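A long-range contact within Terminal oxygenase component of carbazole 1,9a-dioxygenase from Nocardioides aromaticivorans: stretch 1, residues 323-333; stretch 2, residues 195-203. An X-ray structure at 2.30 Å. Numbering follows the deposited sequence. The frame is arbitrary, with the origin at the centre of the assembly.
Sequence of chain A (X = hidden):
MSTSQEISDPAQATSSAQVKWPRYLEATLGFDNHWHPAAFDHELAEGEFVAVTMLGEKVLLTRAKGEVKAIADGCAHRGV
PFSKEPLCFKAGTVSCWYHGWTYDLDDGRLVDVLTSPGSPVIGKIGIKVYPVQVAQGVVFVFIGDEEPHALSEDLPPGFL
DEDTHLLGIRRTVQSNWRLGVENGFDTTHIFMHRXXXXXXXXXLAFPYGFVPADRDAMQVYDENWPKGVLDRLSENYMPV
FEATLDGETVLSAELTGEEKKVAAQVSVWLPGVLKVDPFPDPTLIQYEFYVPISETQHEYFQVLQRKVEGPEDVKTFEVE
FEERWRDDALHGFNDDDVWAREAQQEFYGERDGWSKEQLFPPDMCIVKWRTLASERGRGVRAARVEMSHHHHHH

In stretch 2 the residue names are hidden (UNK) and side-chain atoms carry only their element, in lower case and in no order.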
# COMPACT_ATOMS: atom_id res chain seq x y z
N GLU A 323 15.20 33.28 -11.68
CA GLU A 323 14.90 34.23 -10.63
C GLU A 323 13.42 34.54 -10.43
O GLU A 323 13.04 35.03 -9.37
CB GLU A 323 15.63 35.56 -10.89
CG GLU A 323 17.13 35.43 -11.11
CD GLU A 323 17.80 36.77 -11.32
OE1 GLU A 323 17.10 37.75 -11.66
OE2 GLU A 323 19.03 36.85 -11.16
N ARG A 324 12.59 34.27 -11.44
CA ARG A 324 11.19 34.63 -11.33
C ARG A 324 10.12 33.67 -11.88
O ARG A 324 9.32 33.11 -11.12
CB ARG A 324 10.99 36.01 -11.96
CG ARG A 324 9.63 36.63 -11.69
CD ARG A 324 9.44 37.96 -12.40
NE ARG A 324 8.17 38.57 -12.01
CZ ARG A 324 7.50 39.46 -12.73
NH1 ARG A 324 7.98 39.86 -13.91
NH2 ARG A 324 6.35 39.95 -12.29
N TRP A 325 10.08 33.52 -13.20
CA TRP A 325 9.07 32.69 -13.84
C TRP A 325 8.85 31.29 -13.24
O TRP A 325 7.72 30.91 -12.93
CB TRP A 325 9.38 32.53 -15.33
CG TRP A 325 9.60 33.82 -16.10
CD1 TRP A 325 10.61 34.07 -16.99
CD2 TRP A 325 8.78 35.00 -16.09
NE1 TRP A 325 10.48 35.33 -17.52
CE2 TRP A 325 9.36 35.93 -16.99
CE3 TRP A 325 7.62 35.37 -15.40
CZ2 TRP A 325 8.82 37.20 -17.22
CZ3 TRP A 325 7.07 36.63 -15.63
CH2 TRP A 325 7.68 37.53 -16.53
N ARG A 326 9.93 30.54 -13.06
CA ARG A 326 9.80 29.18 -12.54
C ARG A 326 9.12 29.05 -11.19
O ARG A 326 8.10 28.36 -11.06
CB ARG A 326 11.17 28.50 -12.47
CG ARG A 326 11.07 27.00 -12.15
CD ARG A 326 12.44 26.43 -11.81
NE ARG A 326 12.98 27.08 -10.63
CZ ARG A 326 14.26 27.40 -10.47
NH1 ARG A 326 15.14 27.13 -11.43
NH2 ARG A 326 14.66 28.02 -9.37
N ASP A 327 9.67 29.69 -10.17
CA ASP A 327 9.09 29.57 -8.84
C ASP A 327 7.87 30.43 -8.57
O ASP A 327 6.95 29.99 -7.88
CB ASP A 327 10.17 29.80 -7.78
CG ASP A 327 11.33 28.83 -7.93
OD1 ASP A 327 11.11 27.73 -8.50
OD2 ASP A 327 12.45 29.13 -7.47
N ASP A 328 7.84 31.64 -9.13
CA ASP A 328 6.70 32.53 -8.91
C ASP A 328 5.46 32.11 -9.69
O ASP A 328 4.33 32.33 -9.24
CB ASP A 328 7.04 33.98 -9.28
CG ASP A 328 8.02 34.62 -8.31
OD1 ASP A 328 8.28 34.04 -7.24
OD2 ASP A 328 8.52 35.73 -8.62
N ALA A 329 5.65 31.50 -10.86
CA ALA A 329 4.51 31.09 -11.67
C ALA A 329 4.35 29.57 -11.83
O ALA A 329 3.33 29.02 -11.43
CB ALA A 329 4.58 31.75 -13.04
N LEU A 330 5.34 28.90 -12.40
CA LEU A 330 5.21 27.46 -12.60
C LEU A 330 4.88 26.75 -11.29
O LEU A 330 4.23 25.70 -11.29
CB LEU A 330 6.47 26.89 -13.27
CG LEU A 330 6.77 27.51 -14.65
CD1 LEU A 330 7.82 26.67 -15.38
CD2 LEU A 330 5.50 27.58 -15.50
N HIS A 331 5.33 27.31 -10.17
CA HIS A 331 5.01 26.75 -8.86
C HIS A 331 3.96 27.63 -8.18
O HIS A 331 2.87 27.17 -7.83
CB HIS A 331 6.25 26.66 -7.96
CG HIS A 331 7.18 25.54 -8.33
ND1 HIS A 331 6.79 24.22 -8.31
CD2 HIS A 331 8.45 25.55 -8.79
CE1 HIS A 331 7.78 23.46 -8.74
NE2 HIS A 331 8.80 24.24 -9.04
N GLY A 332 4.30 28.91 -8.01
CA GLY A 332 3.41 29.85 -7.34
C GLY A 332 1.99 29.92 -7.88
O GLY A 332 1.05 30.21 -7.13
N PHE A 333 1.83 29.68 -9.17
CA PHE A 333 0.50 29.72 -9.76
C PHE A 333 -0.06 28.32 -10.00
O PHE A 333 -1.17 28.02 -9.57
CB PHE A 333 0.52 30.47 -11.10
CG PHE A 333 -0.85 30.63 -11.72
CD1 PHE A 333 -1.67 31.71 -11.37
CD2 PHE A 333 -1.34 29.67 -12.61
CE1 PHE A 333 -2.96 31.83 -11.90
CE2 PHE A 333 -2.63 29.78 -13.14
CZ PHE A 333 -3.44 30.86 -12.79
N UNK A 195 -6.37 33.31 -5.40
CA UNK A 195 -5.50 33.76 -4.31
C UNK A 195 -4.02 33.46 -4.49
O UNK A 195 -3.23 33.64 -3.57
n UNK A 195 -7.50 35.06 -2.74
c UNK A 195 -7.33 33.75 -2.54
o UNK A 195 -8.19 33.04 -2.02
c UNK A 195 -5.99 33.17 -2.98
N UNK A 196 -3.63 32.99 -5.67
CA UNK A 196 -2.22 32.71 -5.93
C UNK A 196 -1.46 34.02 -5.85
O UNK A 196 -1.92 35.04 -6.37
c UNK A 196 -2.04 32.12 -7.33
o UNK A 196 -0.67 32.16 -7.72
N UNK A 197 -0.29 34.02 -5.18
CA UNK A 197 0.51 35.25 -5.07
C UNK A 197 0.96 35.79 -6.43
O UNK A 197 1.40 36.93 -6.54
c UNK A 197 1.68 34.83 -4.17
c UNK A 197 0.34 32.91 -4.44
c UNK A 197 1.79 33.34 -4.41
N UNK A 198 0.85 34.96 -7.47
CA UNK A 198 1.23 35.39 -8.81
C UNK A 198 0.23 36.39 -9.38
O UNK A 198 0.59 37.22 -10.22
c UNK A 198 1.86 34.55 -11.12
c UNK A 198 4.25 35.86 -13.53
c UNK A 198 1.19 34.40 -12.31
c UNK A 198 5.34 36.24 -12.77
c UNK A 198 4.25 35.52 -10.70
c UNK A 198 3.15 35.31 -12.86
c UNK A 198 1.36 34.18 -9.75
c UNK A 198 5.35 36.07 -11.37
c UNK A 198 3.13 35.13 -11.45
n UNK A 198 1.95 34.86 -13.35
N UNK A 199 -1.02 36.32 -8.94
CA UNK A 199 -2.04 37.25 -9.44
C UNK A 199 -1.63 38.69 -9.16
O UNK A 199 -1.52 39.50 -10.08
c UNK A 199 -4.40 38.07 -9.17
c UNK A 199 -3.43 36.95 -8.83
c UNK A 199 -3.96 35.64 -9.40
N UNK A 200 -1.39 39.02 -7.89
CA UNK A 200 -0.96 40.38 -7.59
C UNK A 200 0.53 40.46 -7.91
O UNK A 200 1.04 41.51 -8.32
c UNK A 200 -1.22 40.72 -6.11
o UNK A 200 -0.50 39.86 -5.25
N UNK A 201 1.23 39.33 -7.78
CA UNK A 201 2.65 39.30 -8.07
C UNK A 201 3.01 39.85 -9.44
O UNK A 201 4.01 40.55 -9.59
N UNK A 202 2.20 39.53 -10.45
CA UNK A 202 2.48 40.01 -11.79
C UNK A 202 1.41 40.99 -12.28
O UNK A 202 1.21 41.16 -13.48
o UNK A 202 4.18 40.06 -14.09
n UNK A 202 2.90 38.57 -15.16
c UNK A 202 2.61 38.82 -12.76
c UNK A 202 3.29 39.21 -14.07
N UNK A 203 0.72 41.63 -11.33
CA UNK A 203 -0.31 42.63 -11.62
C UNK A 203 -1.31 42.17 -12.67
O UNK A 203 -1.66 42.93 -13.57
n UNK A 203 3.75 45.93 -14.67
c UNK A 203 1.76 45.95 -11.57
c UNK A 203 2.72 46.12 -13.85
c UNK A 203 1.20 44.62 -11.05
c UNK A 203 0.34 43.94 -12.09
n UNK A 203 2.82 45.77 -12.57
n UNK A 203 1.61 46.68 -14.32
O HOH W 1 6.77 38.88 -9.82

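Position 195 carries two side-chain carbons, the second bearing one oxygen and one nitrogen, and lies out of reach of stretch 1. Such a four-atom amide is an asparagine, Asn195. At position 196 there is one carbon followed by one oxygen, and that oxygen approaches the backbone carbonyl of Gly332. This is a serine: Ser196 OG donates a hydrogen bond to Gly332 O at 2.7 Å.

Position 197 has three carbons that close a ring onto the backbone nitrogen, which only proline does; Pro197 CD lies 3.9 Å from Gly332 O. Position 198 is the bulkiest of the stretch, with one carbon leading to fused five- and six-membered rings of eight carbons and one nitrogen. The rings reach among Arg324, Trp325, Asp328 and Ala329, and the fused pair with its nitrogen identifies tryptophan, Trp198. Its backbone N donates to Ser196 OG at 3.2 Å, so the serine caps the short helix 197-201 while also binding stretch 1.

Position 199 shows one carbon carrying two more, with no atom of stretch 1 within 4.5 Å of this branched side chain. Three carbons without a heteroatom fit valine, Val199. Position 200, one carbon then one oxygen, is a second serine, Ser200, and points its hydroxyl where stretch 1 cannot be reached. Position 201 has no side-chain atoms and is Gly201; a CB here would clash with Pro197 O, at 2.4 Å. Its carbonyl O lies 3.6 Å from Arg324 NH2, and water 1 links the two residues, donating to Gly201 O at 3.2 Å and accepting from Arg324 NE at 2.6 Å.

Position 202 again has two carbons, the second with one oxygen and one nitrogen, and the oxygen faces the Arg324 guanidinium. It is Asn202, whose OD1 accepts a weak hydrogen bond from Arg324 NH2 at 2.8 Å. Position 203 has three carbons, a nitrogen and a carbon bearing two more nitrogens, the guanidinium of Arg203, which makes no contact with stretch 1.

The contact is organised around Trp198, a knob in the hole formed by Arg324, Trp325, Asp328 and Ala329. Ala329 CB sits over one face of the indole, 4.0 Å from the centroid of its five-membered ring. The six-membered rings of Trp325 and Trp198 meet rim to rim, with planes at 78° and Trp325 CZ3 3.4 Å from Trp198 CH2. Polar links flank this apolar centre: Ser196 ties down the carbonyl of Gly332, and Arg324 reaches Asn202 and, through water, Gly201.

Stretch 2 195-203: NSPWVSGNR
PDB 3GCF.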